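Beta-1,4-galactanase (Thielavia heterothallica, PDB 1HJS) hydrolyses the beta-1,4-galactosidic linkages of type I arabinogalactans, as a family 53 glycoside hydrolase of clan GH-A. Local coordinates at residues K165-L169 against S170-K174; F276-N279 against V280-V284; L226-S229 against L230-A234; G55-N58 against L59-I63. All coordinates share one frame; numbering follows the deposited sequence.

Interaction 1: K165-L169 against S170-K174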
loop_
_atom_site.group_PDB
_atom_site.type_symbol
_atom_site.label_atom_id
_atom_site.label_comp_id
_atom_site.label_asym_id
_atom_site.label_seq_id
_atom_site.Cartn_x
_atom_site.Cartn_y
_atom_site.Cartn_z
ATOM N N LYS A 165 7.114 1.060 18.032
ATOM C CA LYS A 165 8.163 0.453 18.845
ATOM C C LYS A 165 7.828 0.361 20.337
ATOM O O LYS A 165 8.262 -0.574 21.014
ATOM C CB LYS A 165 9.475 1.217 18.649
ATOM C CG LYS A 165 10.054 1.083 17.237
ATOM C CD LYS A 165 11.254 1.999 17.034
ATOM C CE LYS A 165 11.770 1.934 15.606
ATOM N NZ LYS A 165 12.354 0.599 15.264
ATOM N N ASP A 166 7.066 1.322 20.853
ATOM C CA ASP A 166 6.697 1.306 22.269
ATOM C C ASP A 166 5.408 0.535 22.537
ATOM O O ASP A 166 4.982 0.419 23.686
ATOM C CB ASP A 166 6.529 2.730 22.812
ATOM C CG ASP A 166 7.844 3.489 22.899
ATOM O OD1 ASP A 166 8.914 2.849 22.874
ATOM O OD2 ASP A 166 7.805 4.731 23.009
ATOM N N SER A 167 4.792 0.006 21.484
ATOM C CA SER A 167 3.538 -0.731 21.631
ATOM C C SER A 167 3.749 -2.156 22.121
ATOM O O SER A 167 4.882 -2.635 22.216
ATOM C CB SER A 167 2.785 -0.778 20.301
ATOM O OG SER A 167 3.393 -1.700 19.417
ATOM N N SER A 168 2.641 -2.831 22.411
ATOM C CA SER A 168 2.671 -4.204 22.897
ATOM C C SER A 168 2.658 -5.235 21.771
ATOM O O SER A 168 2.607 -6.435 22.034
ATOM C CB SER A 168 1.480 -4.454 23.818
ATOM O OG SER A 168 0.265 -4.264 23.109
ATOM N N LEU A 169 2.693 -4.773 20.523
ATOM C CA LEU A 169 2.692 -5.688 19.388
ATOM C C LEU A 169 3.847 -6.671 19.510
ATOM O O LEU A 169 5.008 -6.268 19.622
ATOM C CB LEU A 169 2.815 -4.917 18.066
ATOM C CG LEU A 169 1.553 -4.217 17.552
ATOM C CD1 LEU A 169 1.901 -3.342 16.349
ATOM C CD2 LEU A 169 0.509 -5.258 17.165
ATOM N N SER A 170 3.527 -7.960 19.485
ATOM C CA SER A 170 4.553 -8.989 19.591
ATOM C C SER A 170 4.162 -10.210 18.763
ATOM O O SER A 170 3.183 -10.893 19.071
ATOM C CB SER A 170 4.743 -9.389 21.057
ATOM O OG SER A 170 5.838 -10.279 21.206
ATOM N N PRO A 171 4.933 -10.506 17.706
ATOM C CA PRO A 171 6.127 -9.762 17.289
ATOM C C PRO A 171 5.845 -8.382 16.700
ATOM O O PRO A 171 4.715 -8.072 16.319
ATOM C CB PRO A 171 6.769 -10.698 16.273
ATOM C CG PRO A 171 5.573 -11.316 15.619
ATOM C CD PRO A 171 4.686 -11.646 16.802
ATOM N N LYS A 172 6.888 -7.559 16.638
ATOM C CA LYS A 172 6.791 -6.212 16.079
ATOM C C LYS A 172 6.704 -6.291 14.560
ATOM O O LYS A 172 7.225 -7.221 13.947
ATOM C CB LYS A 172 8.032 -5.393 16.436
ATOM C CG LYS A 172 7.774 -4.240 17.373
ATOM C CD LYS A 172 7.301 -4.748 18.697
ATOM C CE LYS A 172 6.984 -3.619 19.649
ATOM N NZ LYS A 172 6.582 -4.222 20.945
ATOM N N PRO A 173 6.035 -5.316 13.933
ATOM C CA PRO A 173 5.926 -5.330 12.474
ATOM C C PRO A 173 7.120 -4.593 11.887
ATOM O O PRO A 173 7.832 -3.882 12.603
ATOM C CB PRO A 173 4.642 -4.557 12.230
ATOM C CG PRO A 173 4.735 -3.481 13.284
ATOM C CD PRO A 173 5.187 -4.257 14.514
ATOM N N LYS A 174 7.343 -4.771 10.592
ATOM C CA LYS A 174 8.403 -4.044 9.921
ATOM C C LYS A 174 7.781 -2.669 9.685
ATOM O O LYS A 174 6.608 -2.569 9.307
ATOM C CB LYS A 174 8.756 -4.711 8.591
ATOM C CG LYS A 174 9.488 -6.037 8.756
ATOM C CD LYS A 174 9.765 -6.689 7.411
ATOM C CE LYS A 174 10.552 -7.988 7.575
ATOM N NZ LYS A 174 10.715 -8.700 6.271
#
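Leu169 and Lys172 meet within the loop that leads from helix 150-165 into strand 174-179, an alpha-to-beta connection of the TIM barrel and hence on the side away from the catalytic face. The ammonium group of Lys172 folds back over the turn and donates to two backbone carbonyls. One hydrogen bond runs from Lys172 NZ to Ser167 O at 2.7 Å, the other from Lys172 NZ to Leu169 O at 2.9 Å. Neither is met squarely: the nitrogen stands above the plane of the Ser167 carbonyl, 38° out of it, and is tilted from that of Leu169. The bend that permits this lies at chi2 of Lys172 (64°), beyond which the chain runs extended. Lys172 CD also lies close to the second of these acceptors, 2.9 Å from Leu169 O.

Ser170 follows directly, and its backbone N is bonded to Gln121 OE1 of helix 102-122, tying the turn to that neighbouring helix. The peptide bond between Ser170 and Pro171 is cis, consistent with the sharp turn after which Lys172 comes back alongside the 165-169 segment. On the buried side Leu169 packs on Ala117 and Pro127. Its isobutyl group and the ring of Pro173 cross at about a right angle, and the touching pair is Leu169 CD1 and Pro173 CD, 3.9 Å apart.

Interaction 2: F276-N279 against V280-V284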
loop_
_atom_site.group_PDB
_atom_site.type_symbol
_atom_site.label_atom_id
_atom_site.label_comp_id
_atom_site.label_asym_id
_atom_site.label_seq_id
_atom_site.Cartn_x
_atom_site.Cartn_y
_atom_site.Cartn_z
ATOM N N PHE A 276 2.272 -8.364 -16.763
ATOM C CA PHE A 276 2.718 -7.147 -16.096
ATOM C C PHE A 276 3.070 -7.407 -14.635
ATOM O O PHE A 276 4.141 -7.024 -14.166
ATOM C CB PHE A 276 1.633 -6.067 -16.162
ATOM C CG PHE A 276 2.024 -4.775 -15.490
ATOM C CD1 PHE A 276 2.914 -3.900 -16.102
ATOM C CD2 PHE A 276 1.505 -4.439 -14.241
ATOM C CE1 PHE A 276 3.282 -2.703 -15.485
ATOM C CE2 PHE A 276 1.867 -3.245 -13.611
ATOM C CZ PHE A 276 2.756 -2.375 -14.232
ATOM N N ILE A 277 2.156 -8.045 -13.911
ATOM C CA ILE A 277 2.384 -8.337 -12.498
ATOM C C ILE A 277 3.638 -9.184 -12.304
ATOM O O ILE A 277 4.447 -8.900 -11.428
ATOM C CB ILE A 277 1.169 -9.068 -11.881
ATOM C CG1 ILE A 277 -0.054 -8.145 -11.913
ATOM C CG2 ILE A 277 1.481 -9.495 -10.447
ATOM C CD1 ILE A 277 -1.354 -8.806 -11.499
ATOM N N THR A 278 3.796 -10.219 -13.124
ATOM C CA THR A 278 4.961 -11.093 -13.021
ATOM C C THR A 278 6.244 -10.307 -13.311
ATOM O O THR A 278 7.268 -10.504 -12.650
ATOM C CB THR A 278 4.842 -12.285 -13.998
ATOM O OG1 THR A 278 3.661 -13.045 -13.685
ATOM C CG2 THR A 278 6.057 -13.192 -13.888
ATOM N N ASN A 279 6.186 -9.413 -14.292
ATOM C CA ASN A 279 7.353 -8.608 -14.635
ATOM C C ASN A 279 7.719 -7.645 -13.512
ATOM O O ASN A 279 8.891 -7.517 -13.158
ATOM C CB ASN A 279 7.111 -7.839 -15.937
ATOM C CG ASN A 279 7.184 -8.736 -17.159
ATOM O OD1 ASN A 279 7.508 -9.923 -17.055
ATOM N ND2 ASN A 279 6.894 -8.173 -18.327
ATOM N N VAL A 280 6.725 -6.965 -12.946
ATOM C CA VAL A 280 7.011 -6.034 -11.853
ATOM C C VAL A 280 7.554 -6.820 -10.661
ATOM O O VAL A 280 8.479 -6.376 -9.981
ATOM C CB VAL A 280 5.746 -5.257 -11.414
ATOM C CG1 VAL A 280 6.059 -4.402 -10.186
ATOM C CG2 VAL A 280 5.251 -4.379 -12.558
ATOM N N ALA A 281 6.985 -7.997 -10.419
ATOM C CA ALA A 281 7.426 -8.835 -9.308
ATOM C C ALA A 281 8.891 -9.200 -9.479
ATOM O O ALA A 281 9.682 -9.118 -8.536
ATOM C CB ALA A 281 6.578 -10.106 -9.232
ATOM N N ASN A 282 9.255 -9.600 -10.691
ATOM C CA ASN A 282 10.628 -9.986 -10.947
ATOM C C ASN A 282 11.587 -8.812 -10.951
ATOM O O ASN A 282 12.773 -8.988 -10.700
ATOM C CB ASN A 282 10.712 -10.794 -12.239
ATOM C CG ASN A 282 10.201 -12.213 -12.050
ATOM O OD1 ASN A 282 10.644 -12.917 -11.145
ATOM N ND2 ASN A 282 9.272 -12.637 -12.894
ATOM N N ILE A 283 11.076 -7.618 -11.228
ATOM C CA ILE A 283 11.932 -6.438 -11.192
ATOM C C ILE A 283 12.296 -6.236 -9.725
ATOM O O ILE A 283 13.461 -6.052 -9.382
ATOM C CB ILE A 283 11.210 -5.198 -11.727
ATOM C CG1 ILE A 283 11.024 -5.337 -13.242
ATOM C CG2 ILE A 283 12.021 -3.934 -11.409
ATOM C CD1 ILE A 283 10.132 -4.282 -13.840
ATOM N N VAL A 284 11.288 -6.322 -8.864
ATOM C CA VAL A 284 11.498 -6.176 -7.430
ATOM C C VAL A 284 12.476 -7.234 -6.922
ATOM O O VAL A 284 13.389 -6.929 -6.154
ATOM C CB VAL A 284 10.170 -6.307 -6.655
ATOM C CG1 VAL A 284 10.439 -6.331 -5.156
ATOM C CG2 VAL A 284 9.248 -5.140 -7.004
HETATM O O HOH W 1 8.975 -11.579 -15.359
#
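Helix 270-285 carries this contact, in which Phe276 and Val280, one turn apart, meet on its buried side. The methyl group Val280 CG2 sits over one face of the Phe276 ring, 3.8 Å from the ring centroid and 17° off the normal, a CH-pi contact displaced toward the rim: the nearest ring atom is Phe276 CZ, 3.6 Å from Val280 CG2. The aromatic group gets there because Phe276 CG lies opposite its own backbone N (chi1 180°), while Val280 CG2 takes the branch beside the backbone N, facing back down the helix.

The helix packs on the outside of the TIM barrel, between strands 240-245 and 290-296. Val280 rests on Val243 and Leu293, and the Phe276 ring also stacks with Trp248, beyond the end of strand 240-245 that carries Glu245, the probable nucleophile.

Regular backbone bonds run through the turn, as from Val280 N to Phe276 O at 2.9 Å. The last one, from Ile283 N to Asn279 O, is the least straight of the four, with an angle of 139° at the hydrogen. On the outer side a water joins Asn279 to Asn282, giving a hydrogen to Asn279 OD1 (2.8 Å) and accepting one from Asn282 ND2 (2.7 Å). Thr278 and Asn282 lie side by side, and Thr278 CG2 comes within 3.4 Å of Asn282 ND2; the hydroxyl of Thr278 is bonded to Thr274 O.

Interaction 3: L226-S229 against L230-A234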
loop_
_atom_site.group_PDB
_atom_site.type_symbol
_atom_site.label_atom_id
_atom_site.label_comp_id
_atom_site.label_asym_id
_atom_site.label_seq_id
_atom_site.Cartn_x
_atom_site.Cartn_y
_atom_site.Cartn_z
ATOM N N LEU A 226 11.814 1.946 -13.137
ATOM C CA LEU A 226 11.522 1.353 -11.833
ATOM C C LEU A 226 12.749 0.578 -11.365
ATOM O O LEU A 226 13.192 0.723 -10.226
ATOM C CB LEU A 226 10.322 0.403 -11.929
ATOM C CG LEU A 226 9.957 -0.310 -10.621
ATOM C CD1 LEU A 226 9.555 0.711 -9.572
ATOM C CD2 LEU A 226 8.821 -1.293 -10.872
ATOM N N LYS A 227 13.296 -0.249 -12.253
ATOM C CA LYS A 227 14.472 -1.039 -11.920
ATOM C C LYS A 227 15.620 -0.147 -11.461
ATOM O O LYS A 227 16.229 -0.393 -10.417
ATOM C CB LYS A 227 14.915 -1.869 -13.132
ATOM C CG LYS A 227 16.299 -2.499 -12.998
ATOM C CD LYS A 227 16.408 -3.421 -11.786
ATOM C CE LYS A 227 17.749 -4.147 -11.776
ATOM N NZ LYS A 227 17.943 -4.994 -10.564
ATOM N N SER A 228 15.904 0.894 -12.237
ATOM C CA SER A 228 16.991 1.811 -11.905
ATOM C C SER A 228 16.751 2.528 -10.577
ATOM O O SER A 228 17.657 2.636 -9.749
ATOM C CB SER A 228 17.165 2.841 -13.024
ATOM O OG SER A 228 18.255 3.699 -12.748
ATOM N N SER A 229 15.531 3.020 -10.378
ATOM C CA SER A 229 15.191 3.729 -9.146
ATOM C C SER A 229 15.321 2.821 -7.922
ATOM O O SER A 229 15.973 3.179 -6.947
ATOM C CB SER A 229 13.765 4.279 -9.232
ATOM O OG SER A 229 13.425 5.014 -8.071
ATOM N N LEU A 230 14.702 1.647 -7.975
ATOM C CA LEU A 230 14.768 0.722 -6.850
ATOM C C LEU A 230 16.217 0.329 -6.561
ATOM O O LEU A 230 16.630 0.288 -5.405
ATOM C CB LEU A 230 13.914 -0.523 -7.127
ATOM C CG LEU A 230 12.411 -0.262 -7.319
ATOM C CD1 LEU A 230 11.668 -1.589 -7.403
ATOM C CD2 LEU A 230 11.869 0.568 -6.162
ATOM N N ASP A 231 16.990 0.052 -7.608
ATOM C CA ASP A 231 18.398 -0.303 -7.426
ATOM C C ASP A 231 19.123 0.815 -6.676
ATOM O O ASP A 231 19.906 0.559 -5.766
ATOM C CB ASP A 231 19.082 -0.519 -8.780
ATOM C CG ASP A 231 19.025 -1.969 -9.259
ATOM O OD1 ASP A 231 18.483 -2.842 -8.545
ATOM O OD2 ASP A 231 19.543 -2.238 -10.362
ATOM N N ASN A 232 18.857 2.059 -7.066
ATOM C CA ASN A 232 19.499 3.204 -6.429
ATOM C C ASN A 232 19.085 3.350 -4.970
ATOM O O ASN A 232 19.910 3.668 -4.109
ATOM C CB ASN A 232 19.175 4.489 -7.196
ATOM C CG ASN A 232 19.838 4.530 -8.562
ATOM O OD1 ASN A 232 20.756 3.760 -8.839
ATOM N ND2 ASN A 232 19.383 5.437 -9.416
ATOM N N MET A 233 17.804 3.127 -4.696
ATOM C CA MET A 233 17.295 3.222 -3.332
ATOM C C MET A 233 17.953 2.152 -2.469
ATOM O O MET A 233 18.345 2.407 -1.326
ATOM C CB MET A 233 15.780 3.019 -3.317
ATOM C CG MET A 233 15.000 4.120 -4.014
ATOM S SD MET A 233 13.262 3.690 -4.256
ATOM C CE MET A 233 12.707 3.554 -2.544
ATOM N N ALA A 234 18.072 0.953 -3.030
ATOM C CA ALA A 234 18.661 -0.181 -2.319
ATOM C C ALA A 234 20.121 0.031 -1.947
ATOM O O ALA A 234 20.528 -0.214 -0.813
ATOM C CB ALA A 234 18.525 -1.449 -3.155
HETATM O O HOH W 2 20.868 -4.746 -10.228
HETATM O O HOH W 3 20.490 2.545 -11.167
#
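Lys227 and Asp231 form an i to i+4 salt bridge on helix 223-237, which links strands 208-212 and 240-245 in a beta-alpha-beta unit of the TIM barrel. Lys227 leaves the backbone with CG opposite its N (chi1 167°) and then bends at chi2; the remaining torsions are extended, and the chain crosses the carboxylate of the next turn at a slant. Lys227 NZ reaches Asp231 OD1 at 3.0 Å on the syn side, 20° out of the carboxylate plane. Asp231 departs from a staggered conformation, with chi1 at -91°, and the two groups are pressed close: Lys227 CE is only 3.0 Å from Asp231 OD2. A water closes the pair from outside, accepting from Lys227 NZ and donating to Asp231 OD2, while Ser286 OG is a further partner of the ammonium group.

Along the next ridge a second water spans Ser228 and Asn232, lying 3.0 Å from Ser228 OG and donating to Asn232 OD1 at 2.6 Å.

The face turned to the barrel is apolar. Leu226 CD1 touches Leu230 CG at 3.8 Å, and Leu230 continues the packing onto Val211 and Ile241 of the flanking strands. Ser229 lies toward helix 185-196, its hydroxyl bonded to Gly182 O. Met233 packs against Trp185 and Met209, and its side chain passes over the backbone of the preceding turn, with Met233 CG 3.2 Å from Ser229 O.

Interaction 4: G55-N58 against L59-I63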
loop_
_atom_site.group_PDB
_atom_site.type_symbol
_atom_site.label_atom_id
_atom_site.label_comp_id
_atom_site.label_asym_id
_atom_site.label_seq_id
_atom_site.Cartn_x
_atom_site.Cartn_y
_atom_site.Cartn_z
ATOM N N GLY A 55 -17.436 5.306 9.042
ATOM C CA GLY A 55 -16.743 4.178 9.642
ATOM C C GLY A 55 -15.912 3.277 8.744
ATOM O O GLY A 55 -15.097 2.500 9.243
ATOM N N ASN A 56 -16.113 3.350 7.432
ATOM C CA ASN A 56 -15.339 2.508 6.529
ATOM C C ASN A 56 -13.853 2.782 6.670
ATOM O O ASN A 56 -13.426 3.932 6.646
ATOM C CB ASN A 56 -15.766 2.736 5.078
ATOM C CG ASN A 56 -17.189 2.271 4.811
ATOM O OD1 ASN A 56 -17.534 1.106 5.036
ATOM N ND2 ASN A 56 -18.026 3.186 4.339
ATOM N N TYR A 57 -13.080 1.712 6.818
ATOM C CA TYR A 57 -11.630 1.783 6.958
ATOM C C TYR A 57 -11.140 2.306 8.310
ATOM O O TYR A 57 -9.956 2.608 8.458
ATOM C CB TYR A 57 -11.029 2.625 5.825
ATOM C CG TYR A 57 -11.620 2.309 4.472
ATOM C CD1 TYR A 57 -11.732 0.989 4.029
ATOM C CD2 TYR A 57 -12.111 3.322 3.651
ATOM C CE1 TYR A 57 -12.329 0.686 2.799
ATOM C CE2 TYR A 57 -12.707 3.032 2.420
ATOM C CZ TYR A 57 -12.814 1.716 2.004
ATOM O OH TYR A 57 -13.424 1.441 0.798
ATOM N N ASN A 58 -12.027 2.423 9.297
ATOM C CA ASN A 58 -11.565 2.878 10.605
ATOM C C ASN A 58 -10.935 1.668 11.282
ATOM O O ASN A 58 -10.947 0.579 10.711
ATOM C CB ASN A 58 -12.708 3.508 11.437
ATOM C CG ASN A 58 -13.778 2.513 11.889
ATOM O OD1 ASN A 58 -14.812 2.924 12.436
ATOM N ND2 ASN A 58 -13.547 1.233 11.682
ATOM N N LEU A 59 -10.382 1.834 12.482
ATOM C CA LEU A 59 -9.717 0.714 13.141
ATOM C C LEU A 59 -10.590 -0.520 13.377
ATOM O O LEU A 59 -10.130 -1.648 13.183
ATOM C CB LEU A 59 -9.082 1.171 14.461
ATOM C CG LEU A 59 -8.043 0.210 15.052
ATOM C CD1 LEU A 59 -6.947 -0.081 14.026
ATOM C CD2 LEU A 59 -7.441 0.822 16.306
ATOM N N ASP A 60 -11.839 -0.322 13.791
ATOM C CA ASP A 60 -12.727 -1.460 14.026
ATOM C C ASP A 60 -12.944 -2.245 12.740
ATOM O O ASP A 60 -12.940 -3.473 12.739
ATOM C CB ASP A 60 -14.085 -1.000 14.561
ATOM C CG ASP A 60 -14.020 -0.549 16.006
ATOM O OD1 ASP A 60 -13.139 -1.042 16.743
ATOM O OD2 ASP A 60 -14.860 0.281 16.403
ATOM N N TYR A 61 -13.150 -1.517 11.649
ATOM C CA TYR A 61 -13.363 -2.120 10.338
ATOM C C TYR A 61 -12.153 -2.975 9.986
ATOM O O TYR A 61 -12.285 -4.107 9.526
ATOM C CB TYR A 61 -13.557 -1.008 9.300
ATOM C CG TYR A 61 -13.702 -1.474 7.867
ATOM C CD1 TYR A 61 -12.589 -1.836 7.107
ATOM C CD2 TYR A 61 -14.959 -1.529 7.262
ATOM C CE1 TYR A 61 -12.726 -2.239 5.771
ATOM C CE2 TYR A 61 -15.106 -1.930 5.936
ATOM C CZ TYR A 61 -13.992 -2.283 5.196
ATOM O OH TYR A 61 -14.152 -2.693 3.888
ATOM N N ASN A 62 -10.967 -2.428 10.225
ATOM C CA ASN A 62 -9.724 -3.124 9.929
ATOM C C ASN A 62 -9.442 -4.323 10.826
ATOM O O ASN A 62 -8.881 -5.320 10.377
ATOM C CB ASN A 62 -8.567 -2.135 9.985
ATOM C CG ASN A 62 -8.381 -1.410 8.675
ATOM O OD1 ASN A 62 -7.864 -1.979 7.715
ATOM N ND2 ASN A 62 -8.824 -0.157 8.618
ATOM N N ILE A 63 -9.818 -4.230 12.095
ATOM C CA ILE A 63 -9.597 -5.354 12.995
ATOM C C ILE A 63 -10.504 -6.502 12.566
ATOM O O ILE A 63 -10.101 -7.664 12.575
ATOM C CB ILE A 63 -9.879 -4.956 14.469
ATOM C CG1 ILE A 63 -8.739 -4.065 14.973
ATOM C CG2 ILE A 63 -10.014 -6.208 15.344
ATOM C CD1 ILE A 63 -8.965 -3.468 16.344
#
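Asn58 O is gripped by two nitrogens of one residue, the backbone N and the side-chain ND2 of Asn62. The backbone bond from Asn62 N to Asn58 O, 3.0 Å long, is the first i to i+4 bond of helix 59-71, for which Asn58 is the N-cap residue. The second, from Asn62 ND2 to Asn58 O at 3.1 Å, comes from well above the carbonyl plane, 58° out of it. The amide of Asn62 has further partners: ND2 also bonds to Arg47 O, and OD1 accepts from Gln46 NE2, which should fix its rotation.

Ahead of the cap the chain makes a type II beta turn from Gly55 to Asn58, closed by Asn58 N on Gly55 O at 3.1 Å. It lies in the connection from strand 43-48 to helix 59-71, on the catalytic side of the TIM barrel, with the Tyr57 side chain about 12 Å from that of Glu245, the probable nucleophile.

Tyr57 and Tyr61 pack side by side in an edge-to-face pair, the edge of Tyr57 toward the face of Tyr61, centroids 5.3 Å apart and planes at 73°. Tyr57 CD1 meets Tyr61 CE1 at 3.8 Å. The backbone N of Tyr57 stands over a face of the Tyr61 ring, near its rim, 3.4 Å from Tyr61 CG. Both hydroxyls are held: Tyr57 OH by Arg47 NH2, and Tyr61 OH by Ser10 O and Val14 N.

Along the chain the order is interaction 4, then 1, 3 and 2, and all four belong to the outer layer or loops of a single TIM barrel. Interactions 2 and 3 lie on the neighbouring helices 270-285 and 223-237, centres 14 Å apart, and touch: Ile283 CG2 packs on Lys227 CA at 3.8 Å, so two adjacent barrel helices are joined directly. Interactions 1 and 4 do not touch; their centres are 20 Å apart, and one sits in an alpha-to-beta loop, the other at a beta-to-alpha turn. Interaction 4 lies across the chain's centre from 2 and 3, with centres about 31 and 34 Å away. The contacts thus sample three places round one closed eight-stranded sheet.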